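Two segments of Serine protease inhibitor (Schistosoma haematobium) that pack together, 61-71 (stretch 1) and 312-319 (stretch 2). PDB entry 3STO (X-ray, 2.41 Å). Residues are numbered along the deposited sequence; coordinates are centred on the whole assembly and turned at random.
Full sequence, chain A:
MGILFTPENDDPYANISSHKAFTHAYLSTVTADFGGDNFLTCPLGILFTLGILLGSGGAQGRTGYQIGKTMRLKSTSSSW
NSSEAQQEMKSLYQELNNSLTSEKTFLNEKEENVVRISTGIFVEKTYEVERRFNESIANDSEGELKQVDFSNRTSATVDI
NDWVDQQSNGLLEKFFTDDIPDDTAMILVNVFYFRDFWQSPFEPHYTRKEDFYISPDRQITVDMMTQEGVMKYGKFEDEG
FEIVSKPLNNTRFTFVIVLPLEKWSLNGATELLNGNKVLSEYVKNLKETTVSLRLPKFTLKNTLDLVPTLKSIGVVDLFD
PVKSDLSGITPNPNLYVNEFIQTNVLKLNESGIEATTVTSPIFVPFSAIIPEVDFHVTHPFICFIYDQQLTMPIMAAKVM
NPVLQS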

ATOM      1  N   GLY A  61     -16.578 -15.260  16.577  1.00 23.32           N
ATOM      2  CA  GLY A  61     -16.047 -16.582  16.793  1.00 19.18           C
ATOM      3  C   GLY A  61     -14.640 -16.711  16.249  1.00 25.37           C
ATOM      4  O   GLY A  61     -13.812 -15.829  16.422  1.00 26.00           O
ATOM      5  N   ARG A  62     -14.392 -17.820  15.576  1.00 22.99           N
ATOM      6  CA  ARG A  62     -13.087 -18.176  15.072  1.00 21.58           C
ATOM      7  C   ARG A  62     -12.674 -17.277  13.863  1.00 28.94           C
ATOM      8  O   ARG A  62     -11.486 -17.041  13.613  1.00 21.51           O
ATOM      9  CB  ARG A  62     -13.119 -19.666  14.696  1.00 28.63           C
ATOM     10  CG  ARG A  62     -11.749 -20.288  14.420  1.00 35.76           C
ATOM     11  CD  ARG A  62     -11.824 -21.785  14.502  1.00 48.52           C
ATOM     12  NE  ARG A  62     -11.176 -22.412  13.362  1.00 55.59           N
ATOM     13  CZ  ARG A  62     -11.826 -22.942  12.334  1.00 65.78           C
ATOM     14  NH1 ARG A  62     -13.156 -22.929  12.313  1.00 50.07           N
ATOM     15  NH2 ARG A  62     -11.144 -23.488  11.331  1.00 61.57           N
ATOM     16  N   THR A  63     -13.664 -16.765  13.140  1.00 21.86           N
ATOM     17  CA  THR A  63     -13.435 -15.796  12.077  1.00 22.14           C
ATOM     18  C   THR A  63     -12.787 -14.497  12.606  1.00 24.17           C
ATOM     19  O   THR A  63     -11.783 -14.045  12.081  1.00 17.89           O
ATOM     20  CB  THR A  63     -14.749 -15.474  11.352  1.00 24.14           C
ATOM     21  OG1 THR A  63     -15.345 -16.695  10.900  1.00 27.89           O
ATOM     22  CG2 THR A  63     -14.512 -14.560  10.170  1.00 19.04           C
ATOM     23  N   GLY A  64     -13.344 -13.910  13.659  1.00 19.48           N
ATOM     24  CA  GLY A  64     -12.736 -12.733  14.243  1.00 18.59           C
ATOM     25  C   GLY A  64     -11.422 -13.048  14.942  1.00 21.64           C
ATOM     26  O   GLY A  64     -10.510 -12.226  14.992  1.00 20.53           O
ATOM     27  N   TYR A  65     -11.328 -14.246  15.492  1.00 20.23           N
ATOM     28  CA  TYR A  65     -10.152 -14.648  16.243  1.00 19.88           C
ATOM     29  C   TYR A  65      -8.934 -14.758  15.337  1.00 23.59           C
ATOM     30  O   TYR A  65      -7.842 -14.308  15.699  1.00 19.86           O
ATOM     31  CB  TYR A  65     -10.403 -15.973  16.962  1.00 22.64           C
ATOM     32  CG  TYR A  65      -9.242 -16.486  17.788  1.00 21.06           C
ATOM     33  CD1 TYR A  65      -8.639 -15.685  18.703  1.00 25.96           C
ATOM     34  CD2 TYR A  65      -8.773 -17.777  17.652  1.00 40.52           C
ATOM     35  CE1 TYR A  65      -7.591 -16.109  19.438  1.00 25.86           C
ATOM     36  CE2 TYR A  65      -7.720 -18.228  18.404  1.00 40.69           C
ATOM     37  CZ  TYR A  65      -7.129 -17.376  19.304  1.00 36.70           C
ATOM     38  OH  TYR A  65      -6.053 -17.766  20.093  1.00 55.58           O
ATOM     39  N   GLN A  66      -9.123 -15.375  14.174  1.00 18.70           N
ATOM     40  CA  GLN A  66      -8.059 -15.492  13.179  1.00 24.38           C
ATOM     41  C   GLN A  66      -7.502 -14.131  12.753  1.00 25.81           C
ATOM     42  O   GLN A  66      -6.295 -13.936  12.710  1.00 22.95           O
ATOM     43  CB  GLN A  66      -8.584 -16.237  11.947  1.00 23.05           C
ATOM     44  CG  GLN A  66      -8.696 -17.702  12.227  1.00 13.28           C
ATOM     45  CD  GLN A  66      -9.275 -18.475  11.096  1.00 22.55           C
ATOM     46  OE1 GLN A  66      -9.718 -17.919  10.060  1.00 17.68           O
ATOM     47  NE2 GLN A  66      -9.300 -19.790  11.282  1.00 22.23           N
ATOM     48  N   ILE A  67      -8.412 -13.208  12.446  1.00 18.89           N
ATOM     49  CA  ILE A  67      -8.082 -11.832  12.185  1.00 21.52           C
ATOM     50  C   ILE A  67      -7.215 -11.234  13.291  1.00 23.12           C
ATOM     51  O   ILE A  67      -6.182 -10.665  13.017  1.00 21.44           O
ATOM     52  CB  ILE A  67      -9.355 -11.001  11.963  1.00 17.46           C
ATOM     53  CG1 ILE A  67     -10.065 -11.494  10.695  1.00 13.65           C
ATOM     54  CG2 ILE A  67      -9.018  -9.518  11.853  1.00 20.51           C
ATOM     55  CD1 ILE A  67     -11.279 -10.654  10.293  1.00 19.45           C
ATOM     56  N   GLY A  68      -7.627 -11.377  14.537  1.00 23.13           N
ATOM     57  CA  GLY A  68      -6.857 -10.837  15.636  1.00 19.76           C
ATOM     58  C   GLY A  68      -5.470 -11.440  15.795  1.00 30.44           C
ATOM     59  O   GLY A  68      -4.508 -10.728  16.118  1.00 30.49           O
ATOM     60  N   LYS A  69      -5.353 -12.749  15.587  1.00 24.46           N
ATOM     61  CA  LYS A  69      -4.041 -13.390  15.643  1.00 28.09           C
ATOM     62  C   LYS A  69      -3.116 -12.865  14.528  1.00 28.24           C
ATOM     63  O   LYS A  69      -1.947 -12.531  14.758  1.00 27.63           O
ATOM     64  CB  LYS A  69      -4.176 -14.921  15.568  1.00 29.02           C
ATOM     65  CG  LYS A  69      -4.144 -15.640  16.915  1.00 23.30           C
ATOM     66  N   THR A  70      -3.646 -12.807  13.317  1.00 22.78           N
ATOM     67  CA  THR A  70      -2.866 -12.401  12.175  1.00 26.18           C
ATOM     68  C   THR A  70      -2.438 -10.972  12.396  1.00 28.55           C
ATOM     69  O   THR A  70      -1.371 -10.553  11.964  1.00 23.44           O
ATOM     70  CB  THR A  70      -3.691 -12.472  10.903  1.00 25.70           C
ATOM     71  OG1 THR A  70      -4.033 -13.839  10.639  1.00 27.87           O
ATOM     72  CG2 THR A  70      -2.909 -11.914   9.749  1.00 25.03           C
HETATM   73  N   MSE A  71      -3.277 -10.241  13.115  1.00 30.37           N
HETATM   74  CA  MSE A  71      -3.029  -8.844  13.443  1.00 27.80           C
HETATM   75  C   MSE A  71      -2.102  -8.747  14.625  1.00 28.66           C
HETATM   76  O   MSE A  71      -1.639  -7.657  14.976  1.00 34.21           O
HETATM   77  CB  MSE A  71      -4.339  -8.118  13.777  1.00 21.26           C
HETATM   78  CG  MSE A  71      -4.307  -6.699  13.400  1.00 51.56           C
HETATM   79 SE   MSE A  71      -4.014  -6.653  11.485  1.00 86.02          SE
HETATM   80  CE  MSE A  71      -5.804  -7.215  10.956  1.00 69.45           C
ATOM     81  N   SER A 312      -2.920 -17.777   3.553  1.00 20.90           N
ATOM     82  CA  SER A 312      -1.563 -18.169   3.919  1.00 22.38           C
ATOM     83  C   SER A 312      -1.046 -17.594   5.251  1.00 29.26           C
ATOM     84  O   SER A 312      -0.263 -18.244   5.929  1.00 35.75           O
ATOM     85  CB  SER A 312      -0.600 -17.796   2.804  1.00 25.44           C
ATOM     86  OG  SER A 312       0.722 -17.963   3.262  1.00 48.81           O
ATOM     87  N   ILE A 313      -1.476 -16.393   5.644  1.00 26.22           N
ATOM     88  CA  ILE A 313      -0.989 -15.836   6.898  1.00 18.61           C
ATOM     89  C   ILE A 313      -1.960 -15.991   8.055  1.00 23.57           C
ATOM     90  O   ILE A 313      -1.753 -15.404   9.125  1.00 31.85           O
ATOM     91  CB  ILE A 313      -0.479 -14.336   6.786  1.00 29.49           C
ATOM     92  CG1 ILE A 313      -1.615 -13.357   6.497  1.00 25.03           C
ATOM     93  CG2 ILE A 313       0.628 -14.185   5.726  1.00 22.72           C
ATOM     94  CD1 ILE A 313      -1.095 -11.953   6.239  1.00 24.07           C
ATOM     95  N   GLY A 314      -3.014 -16.776   7.858  1.00 21.65           N
ATOM     96  CA  GLY A 314      -3.839 -17.176   8.989  1.00 22.90           C
ATOM     97  C   GLY A 314      -5.308 -16.796   8.946  1.00 23.80           C
ATOM     98  O   GLY A 314      -6.063 -17.171   9.824  1.00 28.47           O
ATOM     99  N   VAL A 315      -5.724 -16.054   7.928  1.00 25.52           N
ATOM    100  CA  VAL A 315      -7.115 -15.624   7.829  1.00 22.45           C
ATOM    101  C   VAL A 315      -7.884 -16.490   6.829  1.00 26.26           C
ATOM    102  O   VAL A 315      -7.841 -16.261   5.613  1.00 24.70           O
ATOM    103  CB  VAL A 315      -7.214 -14.136   7.451  1.00 22.26           C
ATOM    104  CG1 VAL A 315      -8.695 -13.691   7.312  1.00 15.45           C
ATOM    105  CG2 VAL A 315      -6.449 -13.306   8.475  1.00 20.40           C
ATOM    106  N   VAL A 316      -8.604 -17.463   7.375  1.00 26.93           N
ATOM    107  CA  VAL A 316      -9.163 -18.572   6.619  1.00 22.52           C
ATOM    108  C   VAL A 316     -10.686 -18.590   6.656  1.00 27.81           C
ATOM    109  O   VAL A 316     -11.333 -18.534   5.592  1.00 20.60           O
ATOM    110  CB  VAL A 316      -8.572 -19.928   7.127  1.00 29.12           C
ATOM    111  CG1 VAL A 316      -9.234 -21.098   6.444  1.00 17.20           C
ATOM    112  CG2 VAL A 316      -7.038 -19.949   6.907  1.00 19.40           C
ATOM    113  N   ASP A 317     -11.265 -18.648   7.866  1.00 21.85           N
ATOM    114  CA  ASP A 317     -12.732 -18.792   7.981  1.00 24.41           C
ATOM    115  C   ASP A 317     -13.502 -17.715   7.253  1.00 27.07           C
ATOM    116  O   ASP A 317     -14.589 -17.976   6.769  1.00 22.35           O
ATOM    117  CB  ASP A 317     -13.193 -18.792   9.424  1.00 24.73           C
ATOM    118  CG  ASP A 317     -12.770 -20.026  10.170  1.00 33.88           C
ATOM    119  OD1 ASP A 317     -11.956 -20.827   9.622  1.00 24.24           O
ATOM    120  OD2 ASP A 317     -13.260 -20.173  11.320  1.00 33.49           O
ATOM    121  N   LEU A 318     -12.956 -16.496   7.224  1.00 22.80           N
ATOM    122  CA  LEU A 318     -13.592 -15.372   6.534  1.00 18.50           C
ATOM    123  C   LEU A 318     -13.970 -15.736   5.082  1.00 21.96           C
ATOM    124  O   LEU A 318     -14.933 -15.205   4.520  1.00 20.11           O
ATOM    125  CB  LEU A 318     -12.616 -14.197   6.476  1.00 27.95           C
ATOM    126  CG  LEU A 318     -12.958 -12.747   6.794  1.00 30.67           C
ATOM    127  CD1 LEU A 318     -12.014 -11.852   6.038  1.00 25.34           C
ATOM    128  CD2 LEU A 318     -14.404 -12.368   6.519  1.00 24.98           C
ATOM    129  N   PHE A 319     -13.182 -16.623   4.471  1.00 22.51           N
ATOM    130  CA  PHE A 319     -13.271 -16.847   3.028  1.00 28.26           C
ATOM    131  C   PHE A 319     -14.000 -18.122   2.667  1.00 21.87           C
ATOM    132  O   PHE A 319     -13.996 -18.550   1.530  1.00 28.90           O
ATOM    133  CB  PHE A 319     -11.873 -16.808   2.391  1.00 24.29           C
ATOM    134  CG  PHE A 319     -11.110 -15.540   2.702  1.00 21.45           C
ATOM    135  CD1 PHE A 319     -11.595 -14.308   2.277  1.00 14.91           C
ATOM    136  CD2 PHE A 319      -9.939 -15.583   3.442  1.00 19.91           C
ATOM    137  CE1 PHE A 319     -10.918 -13.148   2.572  1.00 24.07           C
ATOM    138  CE2 PHE A 319      -9.243 -14.425   3.749  1.00 17.16           C
ATOM    139  CZ  PHE A 319      -9.734 -13.195   3.319  1.00 16.65           C
TER
HETATM  140  O   HOH W   1     -15.609 -19.169  12.049  1.00 22.78           O
HETATM  141  O   HOH W   2     -10.980 -15.502   9.345  1.00 22.97           O

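A single side-chain oxygen, Gln 66 OE1, gathers three donors at this contact. Asp 317 N donates to Gln 66 OE1 at 2.8 Å, and Val 316 N donates to the same Gln 66 OE1 at 2.9 Å. Water 2 donates the third hydrogen bond, its O lying 2.8 Å from Gln 66 OE1. Two successive backbone amides thus converge on one carbonyl oxygen.

The Gln 66 amide group also reaches Asp 317 with its other end. Gln 66 NE2 gives a weak hydrogen bond to Asp 317 OD1, at 3.3 Å and with a bent angle of 136°. The two residues therefore bond to each other twice, once through the backbone of Asp 317 and once through its carboxylate. The CA-to-CB bonds of both point toward the partner stretch.

Stretch 1 is largely helix. Stretch 2 leaves a helix at Ile 313, runs as loop, and makes a short 3-10 turn at Asp 317 and Leu 318. The two run in opposite directions. Thr 63 lies beside Asp 317, Gln 66 beside Val 315, and Thr 70 beside Gly 314, with CA atoms 5.1 to 5.8 Å apart. Arg 62, Thr 63, Gln 66, Ile 67 and Thr 70 meet stretch 2, a spacing that keeps them along one side of the helix. About 514 Å² is buried, both sides summed.

Asp 317 has the largest area covered by the other stretch. Asp 317 OD2 lies 2.9 Å from Arg 62 NH1 and forms a salt bridge. The oxygen sits over the face of the guanidinium, well out of its plane, so the attraction is one of charge and no N-H points at it. Water 1 joins the same carboxylate to the helix. It accepts from Thr 63 OG1, 2.7 Å from the water O, and donates to Asp 317 OD2, also 2.7 Å from the water O.

Water 2 extends the network around Gln 66. The O of water 2 lies 3.2 Å from Thr 63 O, to which it donates, and 3.1 Å from Leu 318 N, from which it accepts. It so links a helix carbonyl to the backbone of the 3-10 turn.

At the other end, Thr 70 OG1 lies 3.2 Å from Ile 313 O and 3.1 Å from Gln 66 O. Its one proton has both acceptors within reach, and the choice is not settled. Gly 314 fits closely here. An ideal CB on Gly 314 would stand 2.9 Å from Thr 70 OG1, a clash. Its phi of 121° with psi of -4° also calls for glycine, since a CB would jam against Ile 313 O.

Apolar packing completes the contact. Ile 67 CG1 lies 4.3 Å from Val 315 CG1, and Ile 67 CD1 lies 4.4 Å from Leu 318 CG. Thr 63 CG2 adds a methyl 3.8 Å from Leu 318 CA.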